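Local atomic coordinates of uncharacterized NTF-2 like protein (Silicibacter pomeroyi DSS-3, PDB entry 3FKA), a protein that is of unknown function but adopts an NTF2-like fold, of the putative lumazine-binding family, whose cone-shaped interior probably accepts a small ligand. Residues Leu14-Val19 / Pro70-Ser75; Gly25-Leu30 / Ala55-Cys60; Leu86-Asp91 / Asp99-Leu104. All coordinates share one frame; numbering follows the deposited sequence.

The three contacts follow the NTF2-like fold from its helical layer to the curved sheet. Contact 1 lays helix 4-24 against strand 72-80, at the outer margin of the sheet within this chain; contact 3 is the hairpin of strands 83-92 and 95-106 further in, its centre about 8 Å away. The two meet directly, through Y18 OH and D99 OD2 at 2.4 Å, a probable hydrogen bond, and through S75 N and H87 O at 2.8 Å. Contact 2, among the shorter helices, lies about 15 Å centre to centre from contact 1 and 16 Å from contact 3. Unidentified bound matter, probably from the crystallisation liquor, lies about 3 Å from the D99 side chain and 4 Å from that of C60, consistent with a pocket.

Contact 1. Residues Leu14-Val19 / Pro70-Ser75; sequences LVETYV and PFWAIS
In this NTF2-like fold the long N-terminal helix packs across the sheet, and here residues 14-19 meet the start of strand 72-80 at 144° between short axes 9.8 Å apart. W72 carries the contact. With chi1 at 61° its CG takes the crowded position between backbone N and carbonyl carbon, which lays the indole against the helix. E16 CA stands over one face, a CH-pi contact 4.3 Å from the centroid of the six-membered ring, and V19 CG2 lies above the same face, also offset toward the rim. V15 CG1 reaches the benzo side obliquely, 3.6 Å from W72 CZ3, while V19 CG1 touches both W72 CD1 and P70 CG, 3.8 Å from each. E16 stretches out so that OE2 accepts from a water at 3.0 Å, which in turn accepts only weakly from W72 NE1. An alanine at W72 removes the indole against which V15, E16 and V19 pack, and would probably loosen the helix on the strand. Further along, I74 CD1 touches V15 CG2. Beyond the contact, strand 83-92 pairs with this strand through A73 and E89, I33 of helix 27-33 packs on Y18, and T4 of a second subunit packs on W72.

Contact 2. Residues Gly25-Leu30 / Ala55-Cys60; sequences GDRPAL and AFIAMC
I57, on helix 53-63, presents both its branches to the start of helix 27-33. Its chi1 of -69° sets CG1 anti to the carbonyl carbon and CG2 anti to the backbone N, so the two arms part toward different partners. CG1 runs on, extended, to CD1, which comes to 3.7 Å from L30 CB. CG2 instead sits beneath the guanidinium of R27, 3.6 Å from CZ and over the centre of one face. R27 reaches this place by leaving its backbone with CG anti to N and a straight chi2, then bending at chi3 (-67°), so that the flat group folds back over the methyl and the two side chains cross at about a right angle. The apolar face contact leaves the N-H groups directed elsewhere: NH2 forms a salt bridge with E61 and NH1 one with E31, which would hold the guanidinium in its rotation. L30, with CG anti to the carbonyl carbon, places CD1 against C60, 3.9 Å from its CB and close to SG as well.

The chain enters this helix through a tight junction. G25, with positive phi, is the C-prime residue of the Schellman motif that ends helix 4-24, and its CA lies 3.7 Å from C60 O; a CB there would come close to that oxygen. D26 follows as N-cap, its OD1 accepting from A29 N at 3.1 Å, with the donor above the carboxylate plane.

The contact thus fastens helix 27-33 to helix 53-63 just where the chain leaves helix 4-24. A21 of that long helix touches L30, M22 touches C60, and on the side toward strand 47-52 F56 packs on N51.

Contact 3. Residues Leu86-Asp91 / Asp99-Leu104; sequences LHVEND and DFLTVL
Chi1 of 62° puts CG of N90 in the crowded position between its backbone N and carbonyl carbon, while chi1 of -68° sets CG of D99 beside its own N; together they make the two side chains cross at about a right angle. N90 ND2 donates to D99 OD2 at 2.7 Å, with the oxygen in the plane of the amide but the donor above that of the carboxylate. The strands are the arms of an antiparallel hairpin: L86 with L101 and V88 with D99 are hydrogen-bonded pairs, each closed by two backbone bonds, such as D99 N to V88 O at 2.8 Å. H87 and F100, the non-hydrogen-bonded pair between them, point to the other face of the sheet. There the F100 edge meets the imidazole face in a T-shaped stack, CE1 lying 3.5 Å from H87 CG and the planes at 87°; D98 takes a hydrogen bond from H87 NE2. On the helix-facing side, L86 CD2 touches V103 CG2 at 3.8 Å. D99 OD2 is also bonded to Y18 OH, so two partners grip one buried oxygen, which would probably stabilise an ionised carboxylate beside the unidentified ligand near OD1.

Contact 1. Residues Leu14-Val19 / Pro70-Ser75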
ATOM      1  N   LEU B  14      18.022   2.640  -2.819  1.00 25.38           N
ATOM      2  CA  LEU B  14      18.258   2.179  -1.452  1.00 25.38           C
ATOM      3  C   LEU B  14      17.955   0.693  -1.332  1.00 24.73           C
ATOM      4  O   LEU B  14      18.739  -0.040  -0.730  1.00 24.85           O
ATOM      5  CB  LEU B  14      17.431   2.987  -0.447  1.00 25.64           C
ATOM      6  CG  LEU B  14      17.501   2.579   1.029  1.00 26.65           C
ATOM      7  CD1 LEU B  14      18.903   2.741   1.539  1.00 27.57           C
ATOM      8  CD2 LEU B  14      16.505   3.414   1.866  1.00 26.88           C
ATOM      9  N   VAL B  15      16.839   0.236  -1.903  1.00 24.80           N
ATOM     10  CA  VAL B  15      16.474  -1.189  -1.845  1.00 25.05           C
ATOM     11  C   VAL B  15      17.541  -2.043  -2.546  1.00 25.26           C
ATOM     12  O   VAL B  15      17.955  -3.064  -2.026  1.00 25.37           O
ATOM     13  CB  VAL B  15      15.105  -1.466  -2.465  1.00 25.14           C
ATOM     14  CG1 VAL B  15      14.842  -2.971  -2.487  1.00 24.81           C
ATOM     15  CG2 VAL B  15      14.023  -0.756  -1.669  1.00 24.73           C
ATOM     16  N   GLU B  16      17.983  -1.611  -3.725  1.00 26.90           N
ATOM     17  CA  GLU B  16      19.022  -2.328  -4.445  1.00 28.15           C
ATOM     18  C   GLU B  16      20.319  -2.403  -3.612  1.00 27.14           C
ATOM     19  O   GLU B  16      20.942  -3.458  -3.518  1.00 26.46           O
ATOM     20  CB  GLU B  16      19.297  -1.690  -5.800  1.00 29.35           C
ATOM     21  CG  GLU B  16      20.371  -2.461  -6.590  1.00 31.19           C
ATOM     22  CD  GLU B  16      20.523  -2.000  -8.034  1.00 32.12           C
ATOM     23  OE1 GLU B  16      19.944  -0.971  -8.440  1.00 35.05           O
ATOM     24  OE2 GLU B  16      21.243  -2.689  -8.789  1.00 35.20           O
ATOM     25  N   THR B  17      20.696  -1.293  -2.990  1.00 26.07           N
ATOM     26  CA  THR B  17      21.885  -1.246  -2.148  1.00 25.84           C
ATOM     27  C   THR B  17      21.740  -2.211  -0.972  1.00 25.67           C
ATOM     28  O   THR B  17      22.675  -2.947  -0.629  1.00 25.43           O
ATOM     29  CB  THR B  17      22.157   0.184  -1.656  1.00 25.76           C
ATOM     30  OG1 THR B  17      22.382   1.025  -2.796  1.00 26.40           O
ATOM     31  CG2 THR B  17      23.372   0.198  -0.766  1.00 26.45           C
ATOM     32  N   TYR B  18      20.561  -2.169  -0.352  1.00 25.37           N
ATOM     33  CA  TYR B  18      20.237  -3.051   0.757  1.00 26.57           C
ATOM     34  C   TYR B  18      20.353  -4.528   0.409  1.00 25.41           C
ATOM     35  O   TYR B  18      21.086  -5.259   1.075  1.00 25.19           O
ATOM     36  CB  TYR B  18      18.822  -2.713   1.313  1.00 29.10           C
ATOM     37  CG  TYR B  18      18.142  -3.855   2.002  1.00 29.59           C
ATOM     38  CD1 TYR B  18      18.684  -4.421   3.127  1.00 30.58           C
ATOM     39  CD2 TYR B  18      16.934  -4.360   1.522  1.00 30.65           C
ATOM     40  CE1 TYR B  18      18.073  -5.467   3.732  1.00 31.04           C
ATOM     41  CE2 TYR B  18      16.314  -5.414   2.117  1.00 30.33           C
ATOM     42  CZ  TYR B  18      16.877  -5.980   3.220  1.00 30.69           C
ATOM     43  OH  TYR B  18      16.221  -7.054   3.802  1.00 31.16           O
ATOM     44  N   VAL B  19      19.699  -4.952  -0.665  1.00 24.22           N
ATOM     45  CA  VAL B  19      19.705  -6.374  -1.056  0.50 24.37           C
ATOM     46  C   VAL B  19      21.122  -6.852  -1.409  1.00 24.44           C
ATOM     47  O   VAL B  19      21.558  -7.924  -0.960  1.00 24.08           O
ATOM     48  CB  VAL B  19      18.709  -6.650  -2.208  0.50 24.09           C
ATOM     49  CG1 VAL B  19      18.715  -8.108  -2.591  0.50 23.54           C
ATOM     50  CG2 VAL B  19      17.294  -6.234  -1.802  0.50 24.14           C
ATOM     51  N   PRO B  70      21.186 -11.956  -6.465  1.00 33.88           N
ATOM     52  CA  PRO B  70      19.966 -12.266  -5.730  1.00 34.04           C
ATOM     53  C   PRO B  70      18.668 -11.769  -6.339  1.00 33.27           C
ATOM     54  O   PRO B  70      18.663 -10.722  -6.968  1.00 33.35           O
ATOM     55  CB  PRO B  70      20.189 -11.518  -4.425  1.00 34.04           C
ATOM     56  CG  PRO B  70      20.905 -10.291  -4.840  1.00 34.43           C
ATOM     57  CD  PRO B  70      21.834 -10.746  -5.923  1.00 34.19           C
ATOM     58  N   PHE B  71      17.608 -12.564  -6.167  1.00 32.52           N
ATOM     59  CA  PHE B  71      16.288 -12.184  -6.608  1.00 31.63           C
ATOM     60  C   PHE B  71      15.720 -11.177  -5.630  1.00 30.07           C
ATOM     61  O   PHE B  71      15.838 -11.370  -4.427  1.00 28.89           O
ATOM     62  CB  PHE B  71      15.288 -13.349  -6.630  1.00 32.55           C
ATOM     63  CG  PHE B  71      13.831 -12.884  -6.560  1.00 32.70           C
ATOM     64  CD1 PHE B  71      13.159 -12.458  -7.698  1.00 33.14           C
ATOM     65  CD2 PHE B  71      13.156 -12.817  -5.327  1.00 33.01           C
ATOM     66  CE1 PHE B  71      11.841 -12.004  -7.621  1.00 32.93           C
ATOM     67  CE2 PHE B  71      11.850 -12.348  -5.244  1.00 32.87           C
ATOM     68  CZ  PHE B  71      11.195 -11.949  -6.393  1.00 32.85           C
ATOM     69  N   TRP B  72      15.088 -10.125  -6.137  1.00 29.15           N
ATOM     70  CA  TRP B  72      14.377  -9.161  -5.290  1.00 28.97           C
ATOM     71  C   TRP B  72      13.378  -8.381  -6.137  1.00 27.68           C
ATOM     72  O   TRP B  72      13.538  -8.257  -7.359  1.00 26.70           O
ATOM     73  CB  TRP B  72      15.285  -8.190  -4.527  1.00 30.78           C
ATOM     74  CG  TRP B  72      16.105  -7.343  -5.417  1.00 31.20           C
ATOM     75  CD1 TRP B  72      17.248  -7.715  -6.054  1.00 31.68           C
ATOM     76  CD2 TRP B  72      15.877  -5.988  -5.760  1.00 31.60           C
ATOM     77  NE1 TRP B  72      17.745  -6.675  -6.781  1.00 31.98           N
ATOM     78  CE2 TRP B  72      16.921  -5.596  -6.620  1.00 31.83           C
ATOM     79  CE3 TRP B  72      14.891  -5.060  -5.432  1.00 31.54           C
ATOM     80  CZ2 TRP B  72      17.002  -4.315  -7.160  1.00 31.76           C
ATOM     81  CZ3 TRP B  72      14.973  -3.784  -5.957  1.00 31.70           C
ATOM     82  CH2 TRP B  72      16.023  -3.423  -6.818  1.00 31.73           C
ATOM     83  N   ALA B  73      12.352  -7.864  -5.471  1.00 26.51           N
ATOM     84  CA  ALA B  73      11.315  -7.076  -6.122  1.00 26.71           C
ATOM     85  C   ALA B  73      10.712  -6.106  -5.135  1.00 26.68           C
ATOM     86  O   ALA B  73      10.630  -6.419  -3.965  1.00 27.52           O
ATOM     87  CB  ALA B  73      10.231  -7.990  -6.677  1.00 25.98           C
ATOM     88  N   ILE B  74      10.306  -4.934  -5.609  1.00 26.38           N
ATOM     89  CA  ILE B  74       9.639  -3.939  -4.786  1.00 26.41           C
ATOM     90  C   ILE B  74       8.158  -4.161  -5.034  1.00 25.64           C
ATOM     91  O   ILE B  74       7.677  -3.918  -6.145  1.00 25.59           O
ATOM     92  CB  ILE B  74      10.054  -2.503  -5.126  1.00 26.81           C
ATOM     93  CG1 ILE B  74      11.509  -2.294  -4.734  1.00 27.47           C
ATOM     94  CG2 ILE B  74       9.212  -1.499  -4.372  1.00 26.16           C
ATOM     95  CD1 ILE B  74      12.127  -0.982  -5.257  1.00 27.95           C
ATOM     96  N   SER B  75       7.459  -4.669  -4.025  1.00 25.08           N
ATOM     97  CA  SER B  75       6.033  -4.928  -4.105  1.00 24.79           C
ATOM     98  C   SER B  75       5.239  -3.669  -3.785  1.00 23.84           C
ATOM     99  O   SER B  75       4.134  -3.522  -4.273  1.00 23.22           O
ATOM    100  CB  SER B  75       5.638  -6.088  -3.200  1.00 25.77           C
ATOM    101  OG  SER B  75       6.204  -7.279  -3.710  1.00 26.38           O
TER
HETATM  102  O   HOH W   1      20.507  -5.535  -8.446  1.00 61.60           O

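Contact 2. Residues Gly25-Leu30 / Ala55-Cys60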
ATOM      1  N   GLY B  25      27.511  -9.301   2.254  1.00 23.12           N
ATOM      2  CA  GLY B  25      28.050  -9.144   3.602  1.00 23.47           C
ATOM      3  C   GLY B  25      28.902  -7.876   3.655  1.00 23.81           C
ATOM      4  O   GLY B  25      29.990  -7.862   4.254  1.00 24.32           O
ATOM      5  N   ASP B  26      28.411  -6.812   3.022  1.00 24.16           N
ATOM      6  CA  ASP B  26      29.137  -5.539   2.953  1.00 23.89           C
ATOM      7  C   ASP B  26      28.821  -4.721   4.200  1.00 23.75           C
ATOM      8  O   ASP B  26      27.820  -4.005   4.240  1.00 22.88           O
ATOM      9  CB  ASP B  26      28.744  -4.843   1.653  1.00 24.54           C
ATOM     10  CG  ASP B  26      29.518  -3.589   1.371  1.00 24.95           C
ATOM     11  OD1 ASP B  26      30.129  -2.968   2.263  1.00 25.20           O
ATOM     12  OD2 ASP B  26      29.513  -3.212   0.186  1.00 25.96           O
ATOM     13  N   ARG B  27      29.666  -4.854   5.224  1.00 23.59           N
ATOM     14  CA  ARG B  27      29.470  -4.129   6.481  1.00 23.90           C
ATOM     15  C   ARG B  27      29.425  -2.591   6.309  1.00 24.06           C
ATOM     16  O   ARG B  27      28.494  -1.964   6.814  1.00 24.69           O
ATOM     17  CB  ARG B  27      30.505  -4.541   7.552  1.00 24.46           C
ATOM     18  CG  ARG B  27      30.462  -3.690   8.813  1.00 24.45           C
ATOM     19  CD  ARG B  27      31.413  -4.157   9.833  1.00 25.51           C
ATOM     20  NE  ARG B  27      31.085  -5.468  10.390  1.00 25.89           N
ATOM     21  CZ  ARG B  27      30.291  -5.689  11.435  1.00 26.12           C
ATOM     22  NH1 ARG B  27      29.666  -4.702  12.082  1.00 26.86           N
ATOM     23  NH2 ARG B  27      30.122  -6.933  11.854  1.00 26.07           N
ATOM     24  N   PRO B  28      30.424  -1.989   5.633  1.00 24.21           N
ATOM     25  CA  PRO B  28      30.344  -0.522   5.486  1.00 23.80           C
ATOM     26  C   PRO B  28      29.051  -0.036   4.815  1.00 23.44           C
ATOM     27  O   PRO B  28      28.458   0.924   5.278  1.00 23.21           O
ATOM     28  CB  PRO B  28      31.572  -0.191   4.636  1.00 24.04           C
ATOM     29  CG  PRO B  28      32.505  -1.287   4.880  1.00 24.48           C
ATOM     30  CD  PRO B  28      31.664  -2.518   5.055  1.00 24.11           C
ATOM     31  N   ALA B  29      28.568  -0.746   3.801  1.00 23.36           N
ATOM     32  CA  ALA B  29      27.320  -0.365   3.107  1.00 23.39           C
ATOM     33  C   ALA B  29      26.117  -0.494   4.028  1.00 23.77           C
ATOM     34  O   ALA B  29      25.233   0.365   4.065  1.00 24.73           O
ATOM     35  CB  ALA B  29      27.125  -1.219   1.840  1.00 22.99           C
ATOM     36  N   LEU B  30      26.073  -1.591   4.778  1.00 23.90           N
ATOM     37  CA  LEU B  30      24.973  -1.823   5.716  1.00 23.26           C
ATOM     38  C   LEU B  30      24.960  -0.807   6.852  1.00 23.64           C
ATOM     39  O   LEU B  30      23.897  -0.389   7.269  1.00 23.75           O
ATOM     40  CB  LEU B  30      25.042  -3.237   6.279  1.00 23.41           C
ATOM     41  CG  LEU B  30      24.743  -4.340   5.221  1.00 23.29           C
ATOM     42  CD1 LEU B  30      25.247  -5.708   5.717  1.00 23.92           C
ATOM     43  CD2 LEU B  30      23.246  -4.343   4.820  1.00 23.83           C
ATOM     44  N   ALA B  55      24.073  -7.106  15.277  1.00 23.05           N
ATOM     45  CA  ALA B  55      23.700  -8.514  15.161  1.00 23.66           C
ATOM     46  C   ALA B  55      23.358  -8.901  13.744  1.00 23.26           C
ATOM     47  O   ALA B  55      23.872  -9.914  13.229  1.00 23.74           O
ATOM     48  CB  ALA B  55      22.537  -8.837  16.082  1.00 23.90           C
ATOM     49  N   PHE B  56      22.503  -8.137  13.072  1.00 23.56           N
ATOM     50  CA  PHE B  56      22.176  -8.592  11.714  1.00 24.51           C
ATOM     51  C   PHE B  56      23.319  -8.379  10.705  1.00 23.84           C
ATOM     52  O   PHE B  56      23.432  -9.150   9.773  1.00 23.35           O
ATOM     53  CB  PHE B  56      20.812  -8.097  11.238  1.00 27.29           C
ATOM     54  CG  PHE B  56      20.718  -6.682  10.941  1.00 27.56           C
ATOM     55  CD1 PHE B  56      21.211  -6.204   9.738  1.00 28.58           C
ATOM     56  CD2 PHE B  56      19.895  -5.853  11.712  1.00 28.50           C
ATOM     57  CE1 PHE B  56      21.070  -4.907   9.396  1.00 29.06           C
ATOM     58  CE2 PHE B  56      19.711  -4.512  11.352  1.00 28.82           C
ATOM     59  CZ  PHE B  56      20.316  -4.040  10.213  1.00 28.83           C
ATOM     60  N   ILE B  57      24.181  -7.374  10.894  1.00 22.64           N
ATOM     61  CA  ILE B  57      25.334  -7.247   9.982  1.00 22.78           C
ATOM     62  C   ILE B  57      26.266  -8.485  10.143  1.00 22.26           C
ATOM     63  O   ILE B  57      26.714  -9.044   9.148  1.00 21.96           O
ATOM     64  CB  ILE B  57      26.082  -5.929  10.167  1.00 22.68           C
ATOM     65  CG1 ILE B  57      25.200  -4.785   9.677  1.00 22.76           C
ATOM     66  CG2 ILE B  57      27.387  -5.978   9.399  1.00 22.20           C
ATOM     67  CD1 ILE B  57      25.827  -3.447   9.887  1.00 23.91           C
ATOM     68  N   ALA B  58      26.479  -8.938  11.373  1.00 22.41           N
ATOM     69  CA  ALA B  58      27.265 -10.146  11.620  1.00 23.28           C
ATOM     70  C   ALA B  58      26.586 -11.348  10.927  1.00 23.23           C
ATOM     71  O   ALA B  58      27.266 -12.226  10.438  1.00 23.03           O
ATOM     72  CB  ALA B  58      27.431 -10.410  13.094  1.00 23.14           C
HETATM   73  N   MSE B  59      25.253 -11.371  10.912  1.00 23.88           N
HETATM   74  CA  MSE B  59      24.510 -12.465  10.237  1.00 24.88           C
HETATM   75  C   MSE B  59      24.708 -12.374   8.724  1.00 23.98           C
HETATM   76  O   MSE B  59      24.817 -13.419   8.067  1.00 22.45           O
HETATM   77  CB  MSE B  59      23.034 -12.460  10.661  1.00 26.51           C
HETATM   78  CG  MSE B  59      22.894 -12.828  12.123  1.00 27.43           C
HETATM   79 SE   MSE B  59      21.102 -12.420  12.720  0.75 27.13          SE
HETATM   80  CE  MSE B  59      21.320 -12.939  14.593  1.00 28.61           C
ATOM     81  N   CYS B  60      24.752 -11.145   8.166  1.00 23.49           N
ATOM     82  CA  CYS B  60      24.997 -10.943   6.737  1.00 23.57           C
ATOM     83  C   CYS B  60      26.418 -11.382   6.410  1.00 23.27           C
ATOM     84  O   CYS B  60      26.647 -12.036   5.397  1.00 23.65           O
ATOM     85  CB  CYS B  60      24.790  -9.503   6.304  1.00 23.67           C
ATOM     86  SG  CYS B  60      23.083  -8.967   6.450  1.00 24.11           S
TER

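Contact 3. Residues Leu86-Asp91 / Asp99-Leu104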
ATOM      1  N   LEU B  86       8.236   0.485   2.764  1.00 25.76           N
ATOM      2  CA  LEU B  86       8.414  -0.355   1.585  0.50 26.13           C
ATOM      3  C   LEU B  86       8.182  -1.819   1.854  1.00 25.70           C
ATOM      4  O   LEU B  86       8.541  -2.313   2.922  1.00 26.19           O
ATOM      5  CB  LEU B  86       9.872  -0.261   1.107  0.50 26.40           C
ATOM      6  CG  LEU B  86      10.651   0.940   0.502  0.50 26.50           C
ATOM      7  CD1 LEU B  86      10.453   1.083  -1.016  0.50 25.88           C
ATOM      8  CD2 LEU B  86      10.389   2.264   1.252  0.50 26.23           C
ATOM      9  N   HIS B  87       7.622  -2.516   0.877  1.00 24.20           N
ATOM     10  CA  HIS B  87       7.409  -3.969   0.926  1.00 24.02           C
ATOM     11  C   HIS B  87       8.354  -4.490  -0.160  1.00 23.70           C
ATOM     12  O   HIS B  87       8.160  -4.195  -1.351  1.00 23.25           O
ATOM     13  CB  HIS B  87       5.961  -4.409   0.706  1.00 24.19           C
ATOM     14  CG  HIS B  87       5.778  -5.888   0.537  1.00 23.66           C
ATOM     15  ND1 HIS B  87       4.653  -6.434  -0.049  1.00 23.89           N
ATOM     16  CD2 HIS B  87       6.594  -6.929   0.824  1.00 23.80           C
ATOM     17  CE1 HIS B  87       4.765  -7.751  -0.061  1.00 23.70           C
ATOM     18  NE2 HIS B  87       5.934  -8.078   0.464  1.00 23.44           N
ATOM     19  N   VAL B  88       9.367  -5.252   0.255  1.00 23.60           N
ATOM     20  CA  VAL B  88      10.329  -5.830  -0.631  1.00 23.72           C
ATOM     21  C   VAL B  88      10.336  -7.352  -0.515  1.00 24.28           C
ATOM     22  O   VAL B  88      10.273  -7.881   0.608  1.00 24.84           O
ATOM     23  CB  VAL B  88      11.797  -5.337  -0.296  1.00 24.33           C
ATOM     24  CG1 VAL B  88      12.848  -5.908  -1.279  1.00 23.93           C
ATOM     25  CG2 VAL B  88      11.882  -3.792  -0.275  1.00 24.85           C
ATOM     26  N   GLU B  89      10.343  -8.036  -1.659  1.00 24.42           N
ATOM     27  CA  GLU B  89      10.450  -9.484  -1.729  0.50 25.35           C
ATOM     28  C   GLU B  89      11.898  -9.767  -1.998  1.00 25.86           C
ATOM     29  O   GLU B  89      12.480  -9.106  -2.843  1.00 25.66           O
ATOM     30  CB  GLU B  89       9.706 -10.092  -2.905  0.50 25.55           C
ATOM     31  CG  GLU B  89       8.223  -9.957  -2.929  0.50 25.56           C
ATOM     32  CD  GLU B  89       7.616 -10.655  -4.148  0.50 25.70           C
ATOM     33  OE1 GLU B  89       8.330 -10.917  -5.134  0.50 25.05           O
ATOM     34  OE2 GLU B  89       6.414 -10.962  -4.131  0.50 26.30           O
ATOM     35  N   ASN B  90      12.505 -10.722  -1.301  1.00 26.66           N
ATOM     36  CA  ASN B  90      13.911 -11.018  -1.597  1.00 27.87           C
ATOM     37  C   ASN B  90      14.328 -12.388  -1.125  1.00 28.05           C
ATOM     38  O   ASN B  90      13.709 -12.946  -0.248  1.00 27.16           O
ATOM     39  CB  ASN B  90      14.843  -9.940  -1.047  1.00 29.29           C
ATOM     40  CG  ASN B  90      14.794  -9.811   0.435  1.00 30.37           C
ATOM     41  OD1 ASN B  90      15.236 -10.692   1.156  1.00 32.24           O
ATOM     42  ND2 ASN B  90      14.364  -8.664   0.906  1.00 31.90           N
ATOM     43  N   ASP B  91      15.358 -12.920  -1.770  1.00 28.06           N
ATOM     44  CA  ASP B  91      15.925 -14.194  -1.400  1.00 28.83           C
ATOM     45  C   ASP B  91      17.179 -13.924  -0.602  1.00 28.41           C
ATOM     46  O   ASP B  91      17.915 -12.991  -0.898  1.00 27.51           O
ATOM     47  CB  ASP B  91      16.323 -15.047  -2.600  1.00 30.26           C
ATOM     48  CG  ASP B  91      15.153 -15.644  -3.319  1.00 31.36           C
ATOM     49  OD1 ASP B  91      14.043 -15.588  -2.784  1.00 32.96           O
ATOM     50  OD2 ASP B  91      15.347 -16.217  -4.410  1.00 32.59           O
ATOM     51  N   ASP B  99       9.849  -8.398   3.359  1.00 23.29           N
ATOM     52  CA  ASP B  99      10.385  -7.402   4.259  1.00 24.26           C
ATOM     53  C   ASP B  99       9.523  -6.158   4.229  1.00 24.76           C
ATOM     54  O   ASP B  99       9.145  -5.711   3.136  1.00 25.98           O
ATOM     55  CB  ASP B  99      11.773  -6.927   3.828  1.00 25.10           C
ATOM     56  CG  ASP B  99      12.854  -7.971   3.952  1.00 26.60           C
ATOM     57  OD1 ASP B  99      12.718  -9.006   4.642  1.00 26.62           O
ATOM     58  OD2 ASP B  99      13.912  -7.703   3.358  1.00 28.18           O
ATOM     59  N   PHE B 100       9.186  -5.613   5.409  1.00 24.90           N
ATOM     60  CA  PHE B 100       8.478  -4.354   5.540  1.00 25.14           C
ATOM     61  C   PHE B 100       9.494  -3.419   6.196  1.00 26.04           C
ATOM     62  O   PHE B 100       9.863  -3.641   7.355  1.00 26.14           O
ATOM     63  CB  PHE B 100       7.201  -4.404   6.351  1.00 24.98           C
ATOM     64  CG  PHE B 100       6.103  -5.245   5.767  1.00 24.80           C
ATOM     65  CD1 PHE B 100       5.957  -5.465   4.382  1.00 24.78           C
ATOM     66  CD2 PHE B 100       5.087  -5.690   6.597  1.00 24.26           C
ATOM     67  CE1 PHE B 100       4.894  -6.159   3.903  1.00 25.41           C
ATOM     68  CE2 PHE B 100       4.022  -6.360   6.103  1.00 25.19           C
ATOM     69  CZ  PHE B 100       3.907  -6.603   4.753  1.00 25.23           C
ATOM     70  N   LEU B 101       9.928  -2.405   5.450  1.00 26.71           N
ATOM     71  CA  LEU B 101      10.930  -1.447   5.896  0.50 26.67           C
ATOM     72  C   LEU B 101      10.326  -0.078   6.201  1.00 27.15           C
ATOM     73  O   LEU B 101       9.457   0.350   5.464  1.00 27.09           O
ATOM     74  CB  LEU B 101      11.963  -1.249   4.777  0.50 26.99           C
ATOM     75  CG  LEU B 101      12.783  -2.401   4.162  0.50 27.24           C
ATOM     76  CD1 LEU B 101      13.481  -1.933   2.859  0.50 27.73           C
ATOM     77  CD2 LEU B 101      13.812  -2.997   5.113  0.50 26.90           C
ATOM     78  N   THR B 102      10.772   0.588   7.271  1.00 26.17           N
ATOM     79  CA  THR B 102      10.349   1.959   7.604  1.00 25.81           C
ATOM     80  C   THR B 102      11.637   2.733   7.296  1.00 24.38           C
ATOM     81  O   THR B 102      12.743   2.262   7.639  1.00 24.05           O
ATOM     82  CB  THR B 102       9.844   2.187   9.035  1.00 26.35           C
ATOM     83  OG1 THR B 102      10.776   1.657   9.982  1.00 28.48           O
ATOM     84  CG2 THR B 102       8.503   1.501   9.210  1.00 27.02           C
ATOM     85  N   VAL B 103      11.503   3.894   6.646  1.00 23.94           N
ATOM     86  CA  VAL B 103      12.660   4.659   6.182  1.00 23.55           C
ATOM     87  C   VAL B 103      12.416   6.132   6.451  1.00 23.52           C
ATOM     88  O   VAL B 103      11.262   6.587   6.378  1.00 23.33           O
ATOM     89  CB  VAL B 103      12.866   4.452   4.656  1.00 23.95           C
ATOM     90  CG1 VAL B 103      14.271   4.896   4.213  1.00 23.97           C
ATOM     91  CG2 VAL B 103      12.660   2.973   4.233  1.00 23.65           C
ATOM     92  N   LEU B 104      13.490   6.856   6.749  1.00 23.25           N
ATOM     93  CA  LEU B 104      13.426   8.280   7.035  1.00 23.61           C
ATOM     94  C   LEU B 104      14.404   9.033   6.148  1.00 23.51           C
ATOM     95  O   LEU B 104      15.547   8.607   5.990  1.00 23.45           O
ATOM     96  CB  LEU B 104      13.805   8.563   8.473  1.00 24.06           C
ATOM     97  CG  LEU B 104      13.718  10.004   8.987  1.00 23.71           C
ATOM     98  CD1 LEU B 104      12.257  10.463   9.142  1.00 23.92           C
ATOM     99  CD2 LEU B 104      14.465  10.145  10.325  1.00 23.99           C
TER